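Local structure of Nitrate/nitrite sensor protein NarX (Escherichia coli K12, 3EZI) at residues Asp52-Leu58 with Gln95-Asp101; Met36-Phe41 with Gln62-Arg66. The protein senses nitrate and nitrite as a membrane histidine kinase, signalling nitrate to NarL and both anions to NarP, probably by phosphorylation. All blocks are in the same frame, centred on the assembly; numbering follows the deposited sequence. Where two conformers were deposited one is given.

The ligand-free sensor domain, predicted to lie in the periplasm, is an antiparallel four-helix bundle, and the two contacts show how one long helix in such a bundle can serve two neighbours. Helix 55-75 brings its first turn to contact 1, where it meets the end of helix 82-99. A turn later it offers residues 62-66 to contact 2, against the end of helix 30-40. The contact centres are about 15 Å apart. Contact 2 lies about 6 Å from the centre of the chain and contact 1 about 13 Å, toward one end of the bundle. The second arm is split into helices 30-40 and 43-52, so contact 2 marks its break and contact 1 its end.

Contact 1: residues Asp52-Leu58 with Gln95-Asp101; sequences DGQLAQL and QLVSGFD
D52 turns its carboxylate onto the backbone that leaves helix 82-99, and OD1 takes the amide N of D101 at 2.9 Å along a nearly straight N-H line (167°). The donor comes from well above the carboxylate plane. CG of D52 lies anti to its carbonyl carbon (chi1 -66°), which brings OD1 within 3.4 Å of F100 CA. The D101 side chain crosses that of D52 at about a right angle, and its own OD1 bonds to T103.

Q54 sets out toward helix 82-99, its chain bent at chi2. Its amide stands almost upright on the F100 ring, the planes 79° apart, with NE2 3.1 Å above one face near the rim. The same NE2 points at L96 O, but their 2.5 Å separation is very short for a hydrogen bond, and Q54 has a second conformer, so the detail is doubtful.

Just before Q54, G53, with positive phi, closes helix 43-52 in a Schellman motif, and the chain reverses into helix 55-75, the next arm of the antiparallel four-helix bundle. Farther along, Q57 and L96 lie alongside each other, running opposite ways, with Q57 CG reaching L96 CD1 at 4.0 Å. The Q57 amide crosses that of Q95, their planes steeply inclined to each other, though the 2.3 Å between Q57 NE2 and Q95 OE1 is implausibly close. On the inner side, L58 CD1 meets L96 CD2 at 4.3 Å, while L58 also rests on L45 and A49, and F100 on A5 and I6 of helix 3-22.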
ATOM      1  N   ASP A  52      11.402  12.598  -7.332  1.00 20.78           N
ATOM      2  CA  ASP A  52      12.413  12.144  -6.385  1.00 21.19           C
ATOM      3  C   ASP A  52      13.209  10.883  -6.765  1.00 23.41           C
ATOM      4  O   ASP A  52      13.999  10.390  -5.957  1.00 24.54           O
ATOM      5  CB  ASP A  52      11.764  11.981  -4.997  1.00 22.41           C
ATOM      6  CG  ASP A  52      11.291  13.341  -4.391  1.00 25.89           C
ATOM      7  OD1 ASP A  52      10.570  13.350  -3.361  1.00 28.17           O
ATOM      8  OD2 ASP A  52      11.634  14.405  -4.949  1.00 23.01           O
ATOM      9  N   GLY A  53      13.015  10.381  -7.987  1.00 23.65           N
ATOM     10  CA  GLY A  53      13.731   9.195  -8.454  1.00 23.45           C
ATOM     11  C   GLY A  53      13.378   7.921  -7.705  1.00 24.51           C
ATOM     12  O   GLY A  53      14.247   7.099  -7.413  1.00 26.25           O
ATOM     13  N   GLN A  54      12.096   7.733  -7.410  0.50 22.45           N
ATOM     14  CA  GLN A  54      11.637   6.546  -6.692  0.50 22.42           C
ATOM     15  C   GLN A  54      10.665   5.728  -7.534  0.50 21.92           C
ATOM     16  O   GLN A  54      10.094   4.749  -7.038  0.50 21.74           O
ATOM     17  CB  GLN A  54      10.852   6.930  -5.434  0.50 22.02           C
ATOM     18  CG  GLN A  54      11.496   7.858  -4.479  0.50 25.72           C
ATOM     19  CD  GLN A  54      11.394   7.322  -3.089  0.50 23.47           C
ATOM     20  OE1 GLN A  54      12.159   6.448  -2.707  0.50 24.01           O
ATOM     21  NE2 GLN A  54      10.424   7.809  -2.331  0.50 26.09           N
ATOM     22  N   LEU A  55      10.461   6.114  -8.785  1.00 21.94           N
ATOM     23  CA  LEU A  55       9.459   5.406  -9.618  1.00 24.82           C
ATOM     24  C   LEU A  55       9.560   3.873  -9.598  1.00 22.88           C
ATOM     25  O   LEU A  55       8.531   3.160  -9.538  1.00 19.76           O
ATOM     26  CB  LEU A  55       9.462   5.911 -11.066  1.00 24.80           C
ATOM     27  CG  LEU A  55       8.214   5.475 -11.859  1.00 26.35           C
ATOM     28  CD1 LEU A  55       6.959   5.854 -11.078  1.00 26.34           C
ATOM     29  CD2 LEU A  55       8.201   6.149 -13.251  1.00 24.87           C
ATOM     30  N   ALA A  56      10.775   3.341  -9.651  1.00 22.25           N
ATOM     31  CA  ALA A  56      10.923   1.890  -9.604  1.00 23.47           C
ATOM     32  C   ALA A  56      10.459   1.287  -8.272  1.00 22.96           C
ATOM     33  O   ALA A  56       9.902   0.168  -8.210  1.00 21.98           O
ATOM     34  CB  ALA A  56      12.390   1.498  -9.870  1.00 27.66           C
ATOM     35  N   GLN A  57      10.711   2.009  -7.184  1.00 19.74           N
ATOM     36  CA  GLN A  57      10.318   1.538  -5.880  1.00 21.92           C
ATOM     37  C   GLN A  57       8.798   1.582  -5.744  1.00 18.89           C
ATOM     38  O   GLN A  57       8.198   0.667  -5.151  1.00 19.79           O
ATOM     39  CB  GLN A  57      10.977   2.395  -4.805  1.00 23.32           C
ATOM     40  CG  GLN A  57      10.558   2.045  -3.420  1.00 31.86           C
ATOM     41  CD  GLN A  57      11.754   1.909  -2.517  1.00 38.27           C
ATOM     42  OE1 GLN A  57      12.516   2.861  -2.319  1.00 37.87           O
ATOM     43  NE2 GLN A  57      11.940   0.713  -1.976  1.00 39.98           N
ATOM     44  N   LEU A  58       8.184   2.636  -6.276  1.00 16.90           N
ATOM     45  CA  LEU A  58       6.717   2.746  -6.242  1.00 16.99           C
ATOM     46  C   LEU A  58       6.088   1.638  -7.103  1.00 15.08           C
ATOM     47  O   LEU A  58       5.136   0.976  -6.681  1.00 13.63           O
ATOM     48  CB  LEU A  58       6.246   4.095  -6.791  1.00 18.18           C
ATOM     49  CG  LEU A  58       4.718   4.228  -6.890  1.00 19.27           C
ATOM     50  CD1 LEU A  58       4.039   3.871  -5.533  1.00 16.19           C
ATOM     51  CD2 LEU A  58       4.361   5.677  -7.311  1.00 16.62           C
ATOM     52  N   GLN A  95       9.946   2.517   3.503  1.00 17.12           N
ATOM     53  CA  GLN A  95      11.164   2.773   2.722  1.00 18.48           C
ATOM     54  C   GLN A  95      10.880   3.835   1.638  1.00 20.78           C
ATOM     55  O   GLN A  95      11.699   4.726   1.363  1.00 20.66           O
ATOM     56  CB  GLN A  95      11.642   1.469   2.071  1.00 23.28           C
ATOM     57  CG  GLN A  95      13.008   1.540   1.407  1.00 32.61           C
ATOM     58  CD  GLN A  95      13.450   0.177   0.847  1.00 38.39           C
ATOM     59  OE1 GLN A  95      12.888  -0.327  -0.132  1.00 43.38           O
ATOM     60  NE2 GLN A  95      14.451  -0.429   1.481  1.00 40.63           N
ATOM     61  N   LEU A  96       9.720   3.724   0.989  1.00 15.90           N
ATOM     62  CA  LEU A  96       9.348   4.702  -0.040  1.00 17.94           C
ATOM     63  C   LEU A  96       9.338   6.145   0.561  1.00 16.72           C
ATOM     64  O   LEU A  96       9.908   7.076  -0.012  1.00 21.16           O
ATOM     65  CB  LEU A  96       7.956   4.348  -0.622  1.00 15.86           C
ATOM     66  CG  LEU A  96       7.422   5.352  -1.655  1.00 20.36           C
ATOM     67  CD1 LEU A  96       8.176   5.183  -2.956  1.00 18.97           C
ATOM     68  CD2 LEU A  96       5.907   5.142  -1.851  1.00 16.45           C
ATOM     69  N   VAL A  97       8.729   6.308   1.723  1.00 16.19           N
ATOM     70  CA  VAL A  97       8.637   7.609   2.397  1.00 17.77           C
ATOM     71  C   VAL A  97      10.041   8.151   2.722  1.00 19.65           C
ATOM     72  O   VAL A  97      10.291   9.347   2.612  1.00 17.91           O
ATOM     73  CB  VAL A  97       7.843   7.466   3.701  1.00 18.85           C
ATOM     74  CG1 VAL A  97       7.981   8.703   4.581  1.00 19.32           C
ATOM     75  CG2 VAL A  97       6.341   7.208   3.365  1.00 21.89           C
ATOM     76  N   SER A  98      10.948   7.246   3.096  0.50 23.92           N
ATOM     77  CA  SER A  98      12.321   7.636   3.451  0.50 24.02           C
ATOM     78  C   SER A  98      13.031   8.275   2.270  0.50 25.06           C
ATOM     79  O   SER A  98      13.789   9.236   2.439  0.50 26.86           O
ATOM     80  CB  SER A  98      13.141   6.418   3.954  0.50 25.84           C
ATOM     81  OG  SER A  98      13.538   5.530   2.905  0.50 25.46           O
ATOM     82  N   GLY A  99      12.759   7.750   1.079  1.00 24.70           N
ATOM     83  CA  GLY A  99      13.371   8.246  -0.145  1.00 22.39           C
ATOM     84  C   GLY A  99      12.808   9.540  -0.748  1.00 21.32           C
ATOM     85  O   GLY A  99      13.388  10.110  -1.671  1.00 21.53           O
ATOM     86  N   PHE A 100      11.679  10.012  -0.251  1.00 20.95           N
ATOM     87  CA  PHE A 100      11.138  11.266  -0.775  1.00 22.08           C
ATOM     88  C   PHE A 100      11.911  12.436  -0.151  1.00 23.01           C
ATOM     89  O   PHE A 100      12.480  12.300   0.941  1.00 21.68           O
ATOM     90  CB  PHE A 100       9.662  11.444  -0.409  1.00 21.26           C
ATOM     91  CG  PHE A 100       8.706  10.568  -1.175  1.00 22.50           C
ATOM     92  CD1 PHE A 100       8.810  10.408  -2.555  1.00 25.79           C
ATOM     93  CD2 PHE A 100       7.650   9.952  -0.514  1.00 21.48           C
ATOM     94  CE1 PHE A 100       7.873   9.653  -3.254  1.00 27.18           C
ATOM     95  CE2 PHE A 100       6.709   9.196  -1.211  1.00 21.53           C
ATOM     96  CZ  PHE A 100       6.823   9.051  -2.581  1.00 23.73           C
ATOM     97  N   ASP A 101      11.938  13.586  -0.831  1.00 23.49           N
ATOM     98  CA  ASP A 101      12.615  14.775  -0.258  1.00 22.83           C
ATOM     99  C   ASP A 101      11.550  15.356   0.681  1.00 25.14           C
ATOM    100  O   ASP A 101      10.496  15.825   0.231  1.00 21.87           O
ATOM    101  CB  ASP A 101      13.003  15.803  -1.348  1.00 23.34           C
ATOM    102  CG  ASP A 101      13.864  16.976  -0.798  1.00 30.22           C
ATOM    103  OD1 ASP A 101      13.618  17.449   0.336  1.00 24.91           O
ATOM    104  OD2 ASP A 101      14.782  17.444  -1.520  1.00 30.59           O
TER

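Contact 2: residues Met36-Phe41 with Gln62-Arg66; sequences MEQTAF and QDYWR
E37 and R66 form a salt bridge on the more exposed side of the contact, OE1 of E37 lying 2.7 Å from NH2 of R66, in the guanidinium plane and on the anti side of the carboxylate. A second, weak hydrogen bond runs from R66 NH1 to the same oxygen, and the carboxylate and guanidinium planes are nearly perpendicular. Beside this pair, Q62 NE2 donates to A40 O at 2.9 Å, while its amide lies stacked on the F41 ring, 24° from parallel, with NE2 3.6 Å from F41 CD1. With an alanine here, the A40 carbonyl would probably lose this donor and the F41 ring, deprived of the amide on its face, would be freer to turn.

Deeper in, W65 fills the groove between helices 30-40 and 55-75, an antiparallel helix pair of the four-helix bundle. The axes of the short segments approach to 11.3 Å, their N-to-C directions 165° apart. CG of W65 lies anti to its backbone N (chi1 -175°), carrying the indole across to helix 30-40, where its CH2 meets E37 CB at 3.5 Å. NE1 makes a weak hydrogen bond to M36 SD at 3.4 Å, a Met-aromatic contact at the ring edge.

In the next shell, K34 forms a salt bridge with E37 OE2, giving the carboxylate a second cation. M36 is backed by Q15, S16 and L19 of helix 3-22 and by F89 of helix 82-99.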
ATOM      1  N   MET A  36      -8.333   1.111  -1.745  1.00 12.07           N
ATOM      2  CA  MET A  36      -6.887   0.921  -1.670  1.00 16.21           C
ATOM      3  C   MET A  36      -6.246   0.969  -3.067  1.00 15.05           C
ATOM      4  O   MET A  36      -5.154   1.532  -3.257  1.00 13.88           O
ATOM      5  CB  MET A  36      -6.600  -0.394  -0.955  1.00 18.11           C
ATOM      6  CG  MET A  36      -5.236  -0.480  -0.439  1.00 19.08           C
ATOM      7  SD  MET A  36      -5.019  -1.905   0.652  1.00 14.93           S
ATOM      8  CE  MET A  36      -3.336  -1.619   1.002  1.00 14.69           C
ATOM      9  N   GLU A  37      -6.929   0.410  -4.062  1.00 13.84           N
ATOM     10  CA  GLU A  37      -6.400   0.465  -5.437  1.00 14.48           C
ATOM     11  C   GLU A  37      -6.304   1.929  -5.959  1.00 14.87           C
ATOM     12  O   GLU A  37      -5.296   2.345  -6.600  1.00 11.67           O
ATOM     13  CB  GLU A  37      -7.314  -0.344  -6.381  1.00 13.49           C
ATOM     14  CG  GLU A  37      -6.800  -0.387  -7.805  1.00 15.12           C
ATOM     15  CD  GLU A  37      -7.750  -1.092  -8.757  1.00 21.53           C
ATOM     16  OE1 GLU A  37      -7.291  -1.488  -9.850  1.00 21.23           O
ATOM     17  OE2 GLU A  37      -8.952  -1.239  -8.423  1.00 22.65           O
ATOM     18  N   GLN A  38      -7.323   2.730  -5.664  1.00 12.84           N
ATOM     19  CA  GLN A  38      -7.333   4.113  -6.136  1.00 14.51           C
ATOM     20  C   GLN A  38      -6.201   4.913  -5.503  1.00 11.89           C
ATOM     21  O   GLN A  38      -5.653   5.828  -6.122  1.00 13.53           O
ATOM     22  CB  GLN A  38      -8.660   4.803  -5.773  1.00 20.34           C
ATOM     23  CG  GLN A  38      -9.889   4.031  -6.198  1.00 27.87           C
ATOM     24  CD  GLN A  38     -10.367   4.380  -7.595  1.00 34.24           C
ATOM     25  OE1 GLN A  38      -9.596   4.360  -8.547  1.00 35.49           O
ATOM     26  NE2 GLN A  38     -11.659   4.676  -7.724  1.00 34.54           N
ATOM     27  N   THR A  39      -5.894   4.569  -4.254  1.00 12.14           N
ATOM     28  CA  THR A  39      -4.854   5.260  -3.508  1.00 11.58           C
ATOM     29  C   THR A  39      -3.472   4.834  -4.022  1.00 11.56           C
ATOM     30  O   THR A  39      -2.592   5.700  -4.251  1.00 12.10           O
ATOM     31  CB  THR A  39      -4.982   4.952  -1.979  1.00 12.12           C
ATOM     32  OG1 THR A  39      -6.303   5.342  -1.510  1.00 14.08           O
ATOM     33  CG2 THR A  39      -3.940   5.794  -1.199  1.00 13.04           C
ATOM     34  N   ALA A  40      -3.295   3.531  -4.244  1.00  9.76           N
ATOM     35  CA  ALA A  40      -2.003   3.014  -4.719  1.00 14.68           C
ATOM     36  C   ALA A  40      -1.598   3.550  -6.089  1.00 17.50           C
ATOM     37  O   ALA A  40      -0.416   3.731  -6.342  1.00 15.60           O
ATOM     38  CB  ALA A  40      -2.004   1.489  -4.762  1.00 14.70           C
ATOM     39  N   PHE A  41      -2.571   3.832  -6.955  1.00 15.86           N
ATOM     40  CA  PHE A  41      -2.241   4.352  -8.284  1.00 14.94           C
ATOM     41  C   PHE A  41      -2.537   5.832  -8.435  1.00 15.00           C
ATOM     42  O   PHE A  41      -2.693   6.355  -9.549  1.00 18.33           O
ATOM     43  CB  PHE A  41      -2.948   3.516  -9.384  1.00 13.42           C
ATOM     44  CG  PHE A  41      -2.483   2.084  -9.442  1.00 14.65           C
ATOM     45  CD1 PHE A  41      -1.410   1.719 -10.262  1.00 13.85           C
ATOM     46  CD2 PHE A  41      -3.077   1.119  -8.634  1.00 12.32           C
ATOM     47  CE1 PHE A  41      -0.931   0.426 -10.277  1.00 12.01           C
ATOM     48  CE2 PHE A  41      -2.617  -0.202  -8.621  1.00 16.42           C
ATOM     49  CZ  PHE A  41      -1.533  -0.561  -9.446  1.00 16.49           C
ATOM     50  N   GLN A  62       3.449  -1.433  -6.013  1.00 13.14           N
ATOM     51  CA  GLN A  62       2.188  -1.631  -6.722  1.00 12.26           C
ATOM     52  C   GLN A  62       2.098  -3.066  -7.210  1.00 11.03           C
ATOM     53  O   GLN A  62       1.029  -3.677  -7.172  1.00 11.09           O
ATOM     54  CB  GLN A  62       2.078  -0.653  -7.917  1.00 13.59           C
ATOM     55  CG  GLN A  62       1.956   0.855  -7.461  1.00 15.88           C
ATOM     56  CD  GLN A  62       2.071   1.824  -8.618  1.00 13.39           C
ATOM     57  OE1 GLN A  62       2.700   1.488  -9.629  1.00 14.27           O
ATOM     58  NE2 GLN A  62       1.474   3.023  -8.489  1.00 12.54           N
ATOM     59  N   ASP A  63       3.203  -3.566  -7.739  1.00 10.35           N
ATOM     60  CA  ASP A  63       3.282  -4.958  -8.213  1.00 12.29           C
ATOM     61  C   ASP A  63       3.056  -5.931  -7.057  1.00 14.85           C
ATOM     62  O   ASP A  63       2.349  -6.929  -7.228  1.00 12.41           O
ATOM     63  CB  ASP A  63       4.666  -5.280  -8.838  1.00 12.92           C
ATOM     64  CG  ASP A  63       4.900  -4.586 -10.157  1.00 20.85           C
ATOM     65  OD1 ASP A  63       3.934  -4.027 -10.739  1.00 20.08           O
ATOM     66  OD2 ASP A  63       6.093  -4.617 -10.596  1.00 19.66           O
ATOM     67  N   TYR A  64       3.670  -5.658  -5.894  1.00 13.64           N
ATOM     68  CA  TYR A  64       3.492  -6.534  -4.731  1.00 13.44           C
ATOM     69  C   TYR A  64       2.018  -6.499  -4.288  1.00 12.29           C
ATOM     70  O   TYR A  64       1.399  -7.535  -3.995  1.00 11.48           O
ATOM     71  CB  TYR A  64       4.421  -6.069  -3.596  1.00 15.66           C
ATOM     72  CG  TYR A  64       4.318  -6.902  -2.329  1.00 16.01           C
ATOM     73  CD1 TYR A  64       5.051  -8.075  -2.192  1.00 12.01           C
ATOM     74  CD2 TYR A  64       3.509  -6.500  -1.272  1.00 19.76           C
ATOM     75  CE1 TYR A  64       4.994  -8.825  -1.031  1.00 15.52           C
ATOM     76  CE2 TYR A  64       3.436  -7.245  -0.105  1.00 16.71           C
ATOM     77  CZ  TYR A  64       4.190  -8.406   0.002  1.00 21.55           C
ATOM     78  OH  TYR A  64       4.147  -9.142   1.172  1.00 22.94           O
ATOM     79  N   TRP A  65       1.444  -5.303  -4.232  1.00 11.87           N
ATOM     80  CA  TRP A  65       0.046  -5.197  -3.842  1.00 10.18           C
ATOM     81  C   TRP A  65      -0.855  -6.088  -4.734  1.00 10.76           C
ATOM     82  O   TRP A  65      -1.686  -6.865  -4.251  1.00 12.59           O
ATOM     83  CB  TRP A  65      -0.379  -3.724  -3.985  1.00 12.29           C
ATOM     84  CG  TRP A  65      -1.782  -3.440  -3.504  1.00 12.95           C
ATOM     85  CD1 TRP A  65      -2.199  -3.268  -2.198  1.00 14.78           C
ATOM     86  CD2 TRP A  65      -2.955  -3.362  -4.318  1.00 15.23           C
ATOM     87  NE1 TRP A  65      -3.578  -3.094  -2.166  1.00 17.45           N
ATOM     88  CE2 TRP A  65      -4.063  -3.158  -3.449  1.00 14.23           C
ATOM     89  CE3 TRP A  65      -3.182  -3.448  -5.703  1.00 15.26           C
ATOM     90  CZ2 TRP A  65      -5.376  -3.045  -3.927  1.00 15.09           C
ATOM     91  CZ3 TRP A  65      -4.484  -3.333  -6.176  1.00 16.09           C
ATOM     92  CH2 TRP A  65      -5.567  -3.140  -5.288  1.00 16.11           C
ATOM     93  N   ARG A  66      -0.734  -5.928  -6.045  1.00 12.38           N
ATOM     94  CA  ARG A  66      -1.576  -6.695  -6.969  1.00 12.05           C
ATOM     95  C   ARG A  66      -1.281  -8.195  -7.094  1.00 14.66           C
ATOM     96  O   ARG A  66      -2.198  -9.020  -7.193  1.00 13.66           O
ATOM     97  CB  ARG A  66      -1.482  -6.095  -8.390  1.00 15.78           C
ATOM     98  CG  ARG A  66      -2.787  -5.477  -8.879  1.00 25.77           C
ATOM     99  CD  ARG A  66      -2.723  -5.090 -10.338  1.00 26.74           C
ATOM    100  NE  ARG A  66      -3.241  -3.744 -10.610  1.00 24.70           N
ATOM    101  CZ  ARG A  66      -4.495  -3.353 -10.422  1.00 20.18           C
ATOM    102  NH1 ARG A  66      -5.403  -4.186  -9.955  1.00 22.43           N
ATOM    103  NH2 ARG A  66      -4.825  -2.106 -10.721  1.00 19.15           N
TER